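Local coordinates for protein class I phosphodiesterase PDEB1 (Leishmania major, PDB 2R8Q) that belongs to the class I cyclic nucleotide phosphodiesterase family and has an all-helical catalytic domain carrying zinc and magnesium ions, at residues T227-S232 with R243-T248. Sequence-based numbering, arbitrary orientation.
Sequences TELATS and RLVMET
Leu229 and Leu244 reach toward each other tip to tip, joining the last turn and a half of helix 219-232 to the middle of helix 239-254. Leu229 CD2 and Leu244 CD2 meet at 3.9 Å. The same methyl of Leu244 also lies 3.9 Å from CB of Leu229, so it rests against the root of the opposing side chain as well as its end. Both leucines have CG trans to the backbone N (chi1 168° in Leu229, -179° in Leu244), which sends each branch toward the other helix. The CA atoms of Leu229 and Leu244 are 8.3 Å apart, the nearest such pair of the two segments. Val245 adds a looser touch from beside Leu244: its CG2 is 4.3 Å from CD2 of Leu229, so this methyl of Leu229 touches both Leu244 and Val245. Val245 also packs on Phe234 and Phe326, while Leu244 leans on Arg225 one turn before Leu229.

The hydroxyls of Thr248 and Ser232 turn back onto their own helices. Thr248 OG1 bonds to Leu244 O at 2.7 Å, meeting the carbonyl from the face opposite to that used by Thr248 N, so two donors grip one oxygen. Ser232 OG likewise returns to Glu228 O at 2.9 Å. Arg243 instead turns to helix 197-212, where it pairs with Asp209 and lies against Tyr202 in a cation-pi contact.

Thr248 on Phe226 extends the packing of the two helices within the all-helical phosphodiesterase domain. Between segments 227-232 and 243-248, with 114 Å² buried and no hydrogen bond, the contact is made by three aliphatic side chains, and its cohesion should come from dispersion and the exclusion of water.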
ATOM      1  N   THR A 227     -23.463 -18.068   6.718  1.00 25.04           N
ATOM      2  CA  THR A 227     -24.740 -18.697   7.032  1.00 26.03           C
ATOM      3  C   THR A 227     -25.493 -19.078   5.759  1.00 25.36           C
ATOM      4  O   THR A 227     -26.093 -20.154   5.684  1.00 25.64           O
ATOM      5  CB  THR A 227     -25.615 -17.764   7.881  1.00 28.36           C
ATOM      6  OG1 THR A 227     -24.880 -17.354   9.042  1.00 32.11           O
ATOM      7  CG2 THR A 227     -26.883 -18.483   8.324  1.00 30.35           C
ATOM      8  N   GLU A 228     -25.461 -18.199   4.758  1.00 23.64           N
ATOM      9  CA  GLU A 228     -26.134 -18.480   3.493  1.00 22.47           C
ATOM     10  C   GLU A 228     -25.471 -19.698   2.853  1.00 23.40           C
ATOM     11  O   GLU A 228     -26.135 -20.512   2.211  1.00 23.00           O
ATOM     12  CB  GLU A 228     -26.045 -17.271   2.556  1.00 22.57           C
ATOM     13  CG  GLU A 228     -26.729 -17.453   1.199  1.00 22.98           C
ATOM     14  CD  GLU A 228     -28.179 -17.892   1.315  1.00 25.92           C
ATOM     15  OE1 GLU A 228     -28.884 -17.397   2.219  1.00 27.11           O
ATOM     16  OE2 GLU A 228     -28.619 -18.725   0.494  1.00 26.17           O
ATOM     17  N   LEU A 229     -24.159 -19.821   3.032  1.00 23.42           N
ATOM     18  CA  LEU A 229     -23.422 -20.957   2.492  1.00 25.12           C
ATOM     19  C   LEU A 229     -23.991 -22.233   3.106  1.00 27.19           C
ATOM     20  O   LEU A 229     -24.206 -23.230   2.418  1.00 26.83           O
ATOM     21  CB  LEU A 229     -21.934 -20.833   2.837  1.00 26.53           C
ATOM     22  CG  LEU A 229     -21.055 -22.061   2.588  1.00 26.39           C
ATOM     23  CD1 LEU A 229     -21.053 -22.398   1.114  1.00 27.43           C
ATOM     24  CD2 LEU A 229     -19.641 -21.789   3.079  1.00 27.07           C
ATOM     25  N   ALA A 230     -24.239 -22.189   4.410  1.00 30.17           N
ATOM     26  CA  ALA A 230     -24.785 -23.334   5.127  1.00 32.12           C
ATOM     27  C   ALA A 230     -26.260 -23.542   4.788  1.00 33.01           C
ATOM     28  O   ALA A 230     -26.754 -24.671   4.790  1.00 35.52           O
ATOM     29  CB  ALA A 230     -24.616 -23.134   6.631  1.00 33.43           C
ATOM     30  N   THR A 231     -26.958 -22.450   4.498  1.00 32.70           N
ATOM     31  CA  THR A 231     -28.376 -22.501   4.153  1.00 33.19           C
ATOM     32  C   THR A 231     -28.606 -23.149   2.790  1.00 31.64           C
ATOM     33  O   THR A 231     -29.562 -23.905   2.603  1.00 32.28           O
ATOM     34  CB  THR A 231     -28.992 -21.084   4.126  1.00 33.50           C
ATOM     35  OG1 THR A 231     -28.982 -20.533   5.449  1.00 36.84           O
ATOM     36  CG2 THR A 231     -30.423 -21.129   3.606  1.00 35.60           C
ATOM     37  N   SER A 232     -27.728 -22.849   1.838  1.00 28.83           N
ATOM     38  CA  SER A 232     -27.848 -23.397   0.493  1.00 26.89           C
ATOM     39  C   SER A 232     -27.160 -24.751   0.342  1.00 25.86           C
ATOM     40  O   SER A 232     -27.501 -25.529  -0.549  1.00 26.30           O
ATOM     41  CB  SER A 232     -27.285 -22.406  -0.531  1.00 27.51           C
ATOM     42  OG  SER A 232     -25.950 -22.045  -0.228  1.00 27.63           O
ATOM     43  N   ARG A 243     -13.413 -20.943  -0.540  1.00 15.70           N
ATOM     44  CA  ARG A 243     -12.778 -19.666  -0.227  1.00 15.02           C
ATOM     45  C   ARG A 243     -13.439 -19.056   1.003  1.00 16.25           C
ATOM     46  O   ARG A 243     -12.756 -18.546   1.893  1.00 16.50           O
ATOM     47  CB  ARG A 243     -12.885 -18.687  -1.402  1.00 16.03           C
ATOM     48  CG  ARG A 243     -12.146 -17.365  -1.162  1.00 17.50           C
ATOM     49  CD  ARG A 243     -10.679 -17.617  -0.815  1.00 21.18           C
ATOM     50  NE  ARG A 243     -10.076 -18.594  -1.719  1.00 20.03           N
ATOM     51  CZ  ARG A 243      -9.588 -18.307  -2.921  1.00 21.00           C
ATOM     52  NH1 ARG A 243      -9.611 -17.059  -3.374  1.00 20.54           N
ATOM     53  NH2 ARG A 243      -9.097 -19.276  -3.681  1.00 21.84           N
ATOM     54  N   LEU A 244     -14.769 -19.107   1.056  1.00 15.84           N
ATOM     55  CA  LEU A 244     -15.493 -18.564   2.196  1.00 15.95           C
ATOM     56  C   LEU A 244     -15.139 -19.363   3.454  1.00 14.80           C
ATOM     57  O   LEU A 244     -15.088 -18.814   4.555  1.00 15.45           O
ATOM     58  CB  LEU A 244     -17.002 -18.597   1.934  1.00 17.52           C
ATOM     59  CG  LEU A 244     -17.909 -18.045   3.039  1.00 19.21           C
ATOM     60  CD1 LEU A 244     -17.429 -16.675   3.496  1.00 19.02           C
ATOM     61  CD2 LEU A 244     -19.333 -17.964   2.510  1.00 18.95           C
ATOM     62  N   VAL A 245     -14.886 -20.659   3.294  1.00 14.83           N
ATOM     63  CA  VAL A 245     -14.497 -21.482   4.433  1.00 14.63           C
ATOM     64  C   VAL A 245     -13.137 -21.012   4.949  1.00 14.34           C
ATOM     65  O   VAL A 245     -12.928 -20.915   6.158  1.00 14.43           O
ATOM     66  CB  VAL A 245     -14.415 -22.983   4.051  1.00 15.36           C
ATOM     67  CG1 VAL A 245     -13.638 -23.756   5.122  1.00 15.36           C
ATOM     68  CG2 VAL A 245     -15.822 -23.558   3.917  1.00 17.57           C
ATOM     69  N   MET A 246     -12.219 -20.708   4.033  1.00 13.71           N
ATOM     70  CA  MET A 246     -10.893 -20.229   4.418  1.00 13.89           C
ATOM     71  C   MET A 246     -11.003 -18.913   5.180  1.00 12.81           C
ATOM     72  O   MET A 246     -10.361 -18.723   6.218  1.00 13.41           O
ATOM     73  CB  MET A 246     -10.016 -20.007   3.183  1.00 14.97           C
ATOM     74  CG  MET A 246      -9.610 -21.270   2.442  1.00 16.01           C
ATOM     75  SD  MET A 246      -8.673 -20.880   0.933  1.00 16.62           S
ATOM     76  CE  MET A 246      -7.097 -20.422   1.635  1.00 17.46           C
ATOM     77  N   GLU A 247     -11.820 -18.000   4.660  1.00 14.15           N
ATOM     78  CA  GLU A 247     -11.990 -16.698   5.293  1.00 15.06           C
ATOM     79  C   GLU A 247     -12.616 -16.831   6.672  1.00 14.47           C
ATOM     80  O   GLU A 247     -12.238 -16.126   7.603  1.00 14.80           O
ATOM     81  CB  GLU A 247     -12.860 -15.790   4.418  1.00 15.48           C
ATOM     82  CG  GLU A 247     -12.264 -15.518   3.044  1.00 16.43           C
ATOM     83  CD  GLU A 247     -13.245 -14.845   2.102  1.00 20.08           C
ATOM     84  OE1 GLU A 247     -14.465 -14.934   2.353  1.00 25.32           O
ATOM     85  OE2 GLU A 247     -12.800 -14.240   1.104  1.00 22.30           O
ATOM     86  N   THR A 248     -13.576 -17.740   6.796  1.00 15.18           N
ATOM     87  CA  THR A 248     -14.243 -17.944   8.071  1.00 13.72           C
ATOM     88  C   THR A 248     -13.290 -18.565   9.088  1.00 14.15           C
ATOM     89  O   THR A 248     -13.334 -18.223  10.273  1.00 15.26           O
ATOM     90  CB  THR A 248     -15.487 -18.827   7.895  1.00 15.83           C
ATOM     91  OG1 THR A 248     -16.341 -18.235   6.912  1.00 16.45           O
ATOM     92  CG2 THR A 248     -16.252 -18.941   9.204  1.00 15.98           C
TER